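PDB 2IU5: Hth-type dhaklm operon transcriptional activator DHAS from Lactococcus lactis, which activates transcription of the dhaKLM operon together with DhaQ in response to dihydroxyacetone, binding as a homodimer to an inverted repeat that partly overlaps the -35 promoter sequence. Local coordinates for residues N67-L72 with I98-I103. The protein carries 1 engineered substitution. Numbering follows the deposited sequence.
Sequences NDFAEL and IFYQKI
F69 and Y100 share one first torsion: in each, CG stands beside the backbone N and anti to the carbonyl carbon (chi1 -72° and -75°), and the two rings come toward each other from opposite directions between helix 57-73 and helix 97-106. CE2 of F69 lies 3.3 Å from OH of Y100 and 3.9 Å from its CZ, with CZ of F69 a little farther from both. The ring planes stand at 71° with centroids 5.9 Å apart, an oblique aromatic pair held by van der Waals contact. Tyrosine suits this place because its ring is long enough to bring OH to F69, and the hydroxyl of this buried residue is hydrogen-bonded to Y92 OH on helix 82-95. That Y92 hydroxyl also bonds to D68 OD2, which pairs with K23 as well, so the aromatic contact borders a polar network. The fold is that of a TetR-family regulator: helix 57-73, which follows the predicted helix-turn-helix (residues 35-54) and lies largely within the tetR-type DNA-binding region, packs here against helix 97-106 of the C-terminal region. CD2 of F99 lies 3.4 Å above the plane of the Y100 ring, over its centre, bracing one face. An alanine in place of Y100 would probably leave the Y92 hydroxyl without one of its partners and F69 CE2 without the neighbour it has on helix 97-106. Phenylalanine suits position F69, whose ring also touches L89, F113 and F114, a largely apolar setting with Q117 beside it. D68 OD1, through its anti lone pair, accepts a bond from N67 ND2 at 2.9 Å, the oxygen lying in the amide plane.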
loop_
_atom_site.group_PDB
_atom_site.type_symbol
_atom_site.label_atom_id
_atom_site.label_comp_id
_atom_site.label_asym_id
_atom_site.label_seq_id
_atom_site.Cartn_x
_atom_site.Cartn_y
_atom_site.Cartn_z
ATOM N N ASN A 67 18.208 3.822 12.435
ATOM C CA ASN A 67 18.858 5.113 12.598
ATOM C C ASN A 67 18.511 6.055 11.456
ATOM O O ASN A 67 18.207 7.224 11.679
ATOM C CB ASN A 67 20.365 4.921 12.576
ATOM C CG ASN A 67 21.108 6.242 12.580
ATOM O OD1 ASN A 67 21.330 6.816 13.642
ATOM N ND2 ASN A 67 21.494 6.733 11.390
ATOM N N ASP A 68 18.559 5.557 10.228
ATOM C CA ASP A 68 18.511 6.471 9.086
ATOM C C ASP A 68 17.103 7.059 8.966
ATOM O O ASP A 68 16.940 8.259 8.742
ATOM C CB ASP A 68 18.891 5.753 7.788
ATOM C CG ASP A 68 20.400 5.573 7.639
ATOM O OD1 ASP A 68 21.152 5.872 8.598
ATOM O OD2 ASP A 68 20.810 5.135 6.549
ATOM N N PHE A 69 16.078 6.220 9.109
ATOM C CA PHE A 69 14.710 6.719 9.019
ATOM C C PHE A 69 14.338 7.647 10.157
ATOM O O PHE A 69 13.660 8.648 9.925
ATOM C CB PHE A 69 13.704 5.582 8.841
ATOM C CG PHE A 69 13.760 4.972 7.468
ATOM C CD1 PHE A 69 12.998 5.492 6.430
ATOM C CD2 PHE A 69 14.583 3.875 7.205
ATOM C CE1 PHE A 69 13.061 4.914 5.144
ATOM C CE2 PHE A 69 14.650 3.293 5.929
ATOM C CZ PHE A 69 13.893 3.809 4.900
ATOM N N ALA A 70 14.766 7.340 11.376
ATOM C CA ALA A 70 14.529 8.261 12.501
ATOM C C ALA A 70 15.240 9.598 12.309
ATOM O O ALA A 70 14.695 10.659 12.619
ATOM C CB ALA A 70 14.980 7.619 13.800
ATOM N N GLU A 71 16.466 9.547 11.794
ATOM C CA GLU A 71 17.243 10.754 11.628
ATOM C C GLU A 71 16.543 11.663 10.639
ATOM O O GLU A 71 16.491 12.880 10.845
ATOM C CB GLU A 71 18.665 10.430 11.198
ATOM C CG GLU A 71 19.469 9.887 12.355
ATOM C CD GLU A 71 20.966 10.010 12.158
ATOM O OE1 GLU A 71 21.397 10.120 10.984
ATOM O OE2 GLU A 71 21.684 9.994 13.190
ATOM N N LEU A 72 16.008 11.058 9.582
ATOM C CA LEU A 72 15.409 11.822 8.492
ATOM C C LEU A 72 14.065 12.406 8.889
ATOM O O LEU A 72 13.731 13.531 8.487
ATOM C CB LEU A 72 15.261 10.959 7.242
ATOM C CG LEU A 72 16.589 10.640 6.548
ATOM C CD1 LEU A 72 16.434 9.373 5.723
ATOM C CD2 LEU A 72 17.095 11.791 5.698
ATOM N N ILE A 98 19.956 1.575 -4.887
ATOM C CA ILE A 98 20.436 0.233 -5.164
ATOM C C ILE A 98 20.446 -0.578 -3.869
ATOM O O ILE A 98 20.050 -1.744 -3.849
ATOM C CB ILE A 98 21.814 0.234 -5.805
ATOM C CG1 ILE A 98 21.691 0.786 -7.215
ATOM C CG2 ILE A 98 22.443 -1.164 -5.753
ATOM C CD1 ILE A 98 22.969 0.869 -7.967
ATOM N N PHE A 99 20.896 0.033 -2.781
ATOM C CA PHE A 99 20.870 -0.574 -1.451
ATOM C C PHE A 99 19.464 -1.070 -1.162
ATOM O O PHE A 99 19.289 -2.235 -0.773
ATOM C CB PHE A 99 21.294 0.500 -0.439
ATOM C CG PHE A 99 21.286 0.093 1.016
ATOM C CD1 PHE A 99 22.362 -0.551 1.605
ATOM C CD2 PHE A 99 20.188 0.375 1.806
ATOM C CE1 PHE A 99 22.329 -0.904 2.950
ATOM C CE2 PHE A 99 20.156 0.021 3.144
ATOM C CZ PHE A 99 21.227 -0.622 3.717
ATOM N N TYR A 100 18.467 -0.193 -1.343
ATOM C CA TYR A 100 17.095 -0.577 -0.985
ATOM C C TYR A 100 16.489 -1.586 -1.944
ATOM O O TYR A 100 15.725 -2.462 -1.515
ATOM C CB TYR A 100 16.167 0.620 -0.660
ATOM C CG TYR A 100 16.543 1.130 0.701
ATOM C CD1 TYR A 100 16.167 0.413 1.845
ATOM C CD2 TYR A 100 17.272 2.293 0.864
ATOM C CE1 TYR A 100 16.501 0.836 3.114
ATOM C CE2 TYR A 100 17.616 2.736 2.155
ATOM C CZ TYR A 100 17.218 1.995 3.265
ATOM O OH TYR A 100 17.544 2.400 4.531
ATOM N N GLN A 101 16.800 -1.500 -3.233
ATOM C CA GLN A 101 16.413 -2.564 -4.159
ATOM C C GLN A 101 16.908 -3.914 -3.634
ATOM O O GLN A 101 16.164 -4.912 -3.638
ATOM C CB GLN A 101 17.066 -2.376 -5.527
ATOM C CG GLN A 101 16.545 -1.244 -6.340
ATOM C CD GLN A 101 17.216 -1.186 -7.695
ATOM O OE1 GLN A 101 18.257 -1.822 -7.918
ATOM N NE2 GLN A 101 16.627 -0.424 -8.611
ATOM N N LYS A 102 18.163 -3.941 -3.185
ATOM C CA LYS A 102 18.713 -5.170 -2.634
ATOM C C LYS A 102 18.008 -5.649 -1.391
ATOM O O LYS A 102 17.780 -6.843 -1.235
ATOM C CB LYS A 102 20.216 -5.064 -2.424
ATOM C CG LYS A 102 20.957 -4.981 -3.731
ATOM C CD LYS A 102 22.434 -4.684 -3.516
ATOM C CE LYS A 102 23.120 -4.594 -4.861
ATOM N NZ LYS A 102 24.507 -4.040 -4.802
ATOM N N ILE A 103 17.662 -4.725 -0.512
ATOM C CA ILE A 103 16.986 -5.087 0.729
ATOM C C ILE A 103 15.592 -5.644 0.457
ATOM O O ILE A 103 15.161 -6.594 1.125
ATOM C CB ILE A 103 16.867 -3.898 1.657
ATOM C CG1 ILE A 103 18.255 -3.387 2.071
ATOM C CG2 ILE A 103 16.019 -4.266 2.876
ATOM C CD1 ILE A 103 19.152 -4.440 2.653
#